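Long-range contact in aspartate--tRNA(Asp/Asn) ligase (Thermus thermophilus, PDB 1N9W), which activates L-aspartate with ATP and transfers it to the acceptor end of both tRNA(Asp) and tRNA(Asn): residues Thr271-Leu279 and Gly288-Leu299. Numbering follows the deposited sequence.
Sequences THAEAKRIL and GQDLSEEAERLL
His272 reaches the loop Gly288-Leu291 with its imidazole. Its first torsion (chi1 169°) turns the ring away from its own backbone N, out to Asp290 and Leu291. His272 NE2 lies 3.4 Å from Asp290 OD1, with ring and carboxylate planes 25° apart. His272 CD2 rests 3.9 Å from Leu291 CG. Tyr317 also meets the imidazole. One turn on, Ala275 CB packs 3.9 Å from Leu299 CD2. Lys276 brings CE to 3.3 Å from Gly288 O. Leu279 buries the most surface. Its CD1 touches Leu291 CD2 and Ala295 CB, while CD2 lies 3.5 Å from Ala295 O, 3.8 Å from Leu298 CB and also meets Leu299 CG. Leu299 lies roughly perpendicular to Leu279. Ser292 caps the second helix, its OG accepting from Ala295 N at 3.0 Å. Leu291 and Leu299 also pack on strand 311-315. The two helix segments are perpendicular (90°), with axes 10.3 Å apart at closest approach. An apolar helix-helix contact centred on Leu279 is thus joined by a loop contact at His272 and Lys276. The pair lies beside strand 269-271, outermost on that side within this chain, of the mixed, largely antiparallel sheet that marks the class II aminoacyl-tRNA synthetase catalytic domain.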
loop_
_atom_site.group_PDB
_atom_site.type_symbol
_atom_site.label_atom_id
_atom_site.label_comp_id
_atom_site.label_asym_id
_atom_site.label_seq_id
_atom_site.Cartn_x
_atom_site.Cartn_y
_atom_site.Cartn_z
ATOM N N THR B 271 -12.988 6.451 30.286
ATOM C CA THR B 271 -12.880 5.075 30.748
ATOM C C THR B 271 -14.124 4.259 30.424
ATOM O O THR B 271 -15.247 4.758 30.497
ATOM C CB THR B 271 -12.658 5.028 32.264
ATOM O OG1 THR B 271 -11.525 5.834 32.604
ATOM C CG2 THR B 271 -12.410 3.597 32.716
ATOM N N HIS B 272 -13.914 2.996 30.069
ATOM C CA HIS B 272 -15.012 2.095 29.747
ATOM C C HIS B 272 -15.957 1.985 30.937
ATOM O O HIS B 272 -17.103 1.565 30.796
ATOM C CB HIS B 272 -14.457 0.718 29.367
ATOM C CG HIS B 272 -15.494 -0.359 29.280
ATOM N ND1 HIS B 272 -15.932 -1.061 30.382
ATOM C CD2 HIS B 272 -16.174 -0.859 28.222
ATOM C CE1 HIS B 272 -16.835 -1.949 30.007
ATOM N NE2 HIS B 272 -17.000 -1.847 28.700
ATOM N N ALA B 273 -15.468 2.368 32.113
ATOM C CA ALA B 273 -16.279 2.323 33.324
ATOM C C ALA B 273 -17.088 3.615 33.443
ATOM O O ALA B 273 -18.266 3.591 33.791
ATOM C CB ALA B 273 -15.386 2.142 34.548
ATOM N N GLU B 274 -16.449 4.739 33.144
ATOM C CA GLU B 274 -17.106 6.035 33.215
ATOM C C GLU B 274 -18.131 6.170 32.100
ATOM O O GLU B 274 -19.154 6.834 32.261
ATOM C CB GLU B 274 -16.072 7.149 33.090
ATOM C CG GLU B 274 -14.915 7.004 34.051
ATOM C CD GLU B 274 -13.757 7.915 33.708
ATOM O OE1 GLU B 274 -12.739 7.876 34.433
ATOM O OE2 GLU B 274 -13.862 8.667 32.713
ATOM N N ALA B 275 -17.849 5.540 30.965
ATOM C CA ALA B 275 -18.749 5.596 29.820
ATOM C C ALA B 275 -19.901 4.615 29.992
ATOM O O ALA B 275 -21.011 4.856 29.519
ATOM C CB ALA B 275 -17.981 5.280 28.544
ATOM N N LYS B 276 -19.630 3.510 30.679
ATOM C CA LYS B 276 -20.634 2.483 30.910
ATOM C C LYS B 276 -21.753 3.015 31.801
ATOM O O LYS B 276 -22.901 2.578 31.695
ATOM C CB LYS B 276 -19.979 1.258 31.546
ATOM C CG LYS B 276 -20.851 0.021 31.614
ATOM C CD LYS B 276 -19.977 -1.213 31.755
ATOM C CE LYS B 276 -20.800 -2.473 31.920
ATOM N NZ LYS B 276 -21.464 -2.500 33.246
ATOM N N ARG B 277 -21.421 3.963 32.670
ATOM C CA ARG B 277 -22.413 4.543 33.563
ATOM C C ARG B 277 -23.139 5.713 32.912
ATOM O O ARG B 277 -24.319 5.944 33.177
ATOM C CB ARG B 277 -21.760 5.006 34.866
ATOM C CG ARG B 277 -20.630 5.992 34.684
ATOM C CD ARG B 277 -20.213 6.569 36.021
ATOM N NE ARG B 277 -21.261 7.415 36.585
ATOM C CZ ARG B 277 -21.606 8.602 36.093
ATOM N NH1 ARG B 277 -20.984 9.088 35.027
ATOM N NH2 ARG B 277 -22.574 9.304 36.664
ATOM N N ILE B 278 -22.432 6.454 32.066
ATOM C CA ILE B 278 -23.031 7.585 31.370
ATOM C C ILE B 278 -24.206 7.066 30.537
ATOM O O ILE B 278 -25.208 7.758 30.351
ATOM C CB ILE B 278 -22.001 8.282 30.445
ATOM C CG1 ILE B 278 -20.916 8.948 31.295
ATOM C CG2 ILE B 278 -22.691 9.314 29.559
ATOM C CD1 ILE B 278 -19.780 9.551 30.500
ATOM N N LEU B 279 -24.079 5.835 30.051
ATOM C CA LEU B 279 -25.123 5.219 29.249
ATOM C C LEU B 279 -26.337 4.859 30.094
ATOM O O LEU B 279 -27.475 4.928 29.630
ATOM C CB LEU B 279 -24.600 3.953 28.569
ATOM C CG LEU B 279 -23.611 4.130 27.411
ATOM C CD1 LEU B 279 -23.048 2.774 27.005
ATOM C CD2 LEU B 279 -24.320 4.794 26.239
ATOM N N GLY B 288 -24.535 -3.669 28.488
ATOM C CA GLY B 288 -24.207 -4.987 28.997
ATOM C C GLY B 288 -22.734 -5.311 29.191
ATOM O O GLY B 288 -21.943 -4.474 29.628
ATOM N N GLN B 289 -22.386 -6.554 28.864
ATOM C CA GLN B 289 -21.030 -7.070 28.993
ATOM C C GLN B 289 -19.979 -6.081 28.485
ATOM O O GLN B 289 -19.081 -5.674 29.227
ATOM C CB GLN B 289 -20.907 -8.399 28.238
ATOM C CG GLN B 289 -21.999 -9.411 28.571
ATOM C CD GLN B 289 -23.124 -9.437 27.542
ATOM O OE1 GLN B 289 -23.781 -8.425 27.284
ATOM N NE2 GLN B 289 -23.353 -10.606 26.953
ATOM N N ASP B 290 -20.088 -5.712 27.215
ATOM C CA ASP B 290 -19.165 -4.773 26.603
ATOM C C ASP B 290 -19.954 -3.866 25.667
ATOM O O ASP B 290 -20.955 -4.287 25.090
ATOM C CB ASP B 290 -18.076 -5.528 25.833
ATOM C CG ASP B 290 -17.036 -4.598 25.231
ATOM O OD1 ASP B 290 -16.538 -3.705 25.950
ATOM O OD2 ASP B 290 -16.705 -4.772 24.041
ATOM N N LEU B 291 -19.504 -2.623 25.532
ATOM C CA LEU B 291 -20.167 -1.650 24.673
ATOM C C LEU B 291 -20.683 -2.277 23.387
ATOM O O LEU B 291 -20.033 -3.144 22.805
ATOM C CB LEU B 291 -19.206 -0.514 24.335
ATOM C CG LEU B 291 -18.667 0.291 25.517
ATOM C CD1 LEU B 291 -17.623 1.275 25.019
ATOM C CD2 LEU B 291 -19.801 1.022 26.212
ATOM N N SER B 292 -21.855 -1.830 22.948
ATOM C CA SER B 292 -22.461 -2.349 21.727
ATOM C C SER B 292 -22.450 -1.294 20.626
ATOM O O SER B 292 -21.974 -0.179 20.828
ATOM C CB SER B 292 -23.900 -2.782 22.006
ATOM O OG SER B 292 -24.680 -1.678 22.433
ATOM N N GLU B 293 -22.983 -1.652 19.463
ATOM C CA GLU B 293 -23.028 -0.727 18.340
ATOM C C GLU B 293 -23.840 0.494 18.742
ATOM O O GLU B 293 -23.415 1.633 18.548
ATOM C CB GLU B 293 -23.673 -1.390 17.123
ATOM C CG GLU B 293 -23.533 -0.574 15.849
ATOM C CD GLU B 293 -24.277 -1.178 14.675
ATOM O OE1 GLU B 293 -24.033 -2.362 14.357
ATOM O OE2 GLU B 293 -25.104 -0.465 14.067
ATOM N N GLU B 294 -25.011 0.239 19.311
ATOM C CA GLU B 294 -25.895 1.302 19.755
ATOM C C GLU B 294 -25.309 2.007 20.970
ATOM O O GLU B 294 -25.444 3.223 21.120
ATOM C CB GLU B 294 -27.267 0.734 20.107
ATOM C CG GLU B 294 -28.251 1.775 20.610
ATOM C CD GLU B 294 -28.547 2.847 19.579
ATOM O OE1 GLU B 294 -27.627 3.612 19.213
ATOM O OE2 GLU B 294 -29.709 2.925 19.129
ATOM N N ALA B 295 -24.660 1.239 21.839
ATOM C CA ALA B 295 -24.051 1.802 23.039
ATOM C C ALA B 295 -22.978 2.814 22.650
ATOM O O ALA B 295 -22.890 3.897 23.230
ATOM C CB ALA B 295 -23.447 0.687 23.891
ATOM N N GLU B 296 -22.169 2.449 21.657
ATOM C CA GLU B 296 -21.093 3.307 21.163
ATOM C C GLU B 296 -21.659 4.487 20.385
ATOM O O GLU B 296 -21.119 5.595 20.423
ATOM C CB GLU B 296 -20.160 2.495 20.262
ATOM C CG GLU B 296 -19.363 1.429 20.993
ATOM C CD GLU B 296 -18.857 0.343 20.071
ATOM O OE1 GLU B 296 -18.055 -0.502 20.525
ATOM O OE2 GLU B 296 -19.262 0.320 18.890
ATOM N N ARG B 297 -22.754 4.237 19.676
ATOM C CA ARG B 297 -23.406 5.267 18.892
ATOM C C ARG B 297 -23.939 6.365 19.813
ATOM O O ARG B 297 -23.868 7.553 19.487
ATOM C CB ARG B 297 -24.559 4.662 18.093
ATOM C CG ARG B 297 -24.857 5.379 16.791
ATOM C CD ARG B 297 -26.225 4.995 16.256
ATOM N NE ARG B 297 -26.515 3.573 16.427
ATOM C CZ ARG B 297 -25.853 2.585 15.831
ATOM N NH1 ARG B 297 -24.845 2.851 15.006
ATOM N NH2 ARG B 297 -26.201 1.325 16.064
ATOM N N LEU B 298 -24.478 5.961 20.964
ATOM C CA LEU B 298 -25.017 6.909 21.938
ATOM C C LEU B 298 -23.896 7.728 22.567
ATOM O O LEU B 298 -24.068 8.909 22.873
ATOM C CB LEU B 298 -25.803 6.168 23.032
ATOM C CG LEU B 298 -27.323 6.037 22.874
ATOM C CD1 LEU B 298 -27.678 5.553 21.480
ATOM C CD2 LEU B 298 -27.863 5.075 23.924
ATOM N N LEU B 299 -22.745 7.097 22.758
ATOM C CA LEU B 299 -21.600 7.790 23.328
ATOM C C LEU B 299 -21.113 8.846 22.343
ATOM O O LEU B 299 -20.648 9.911 22.745
ATOM C CB LEU B 299 -20.485 6.795 23.633
ATOM C CG LEU B 299 -20.773 5.875 24.821
ATOM C CD1 LEU B 299 -19.808 4.705 24.815
ATOM C CD2 LEU B 299 -20.657 6.668 26.113
#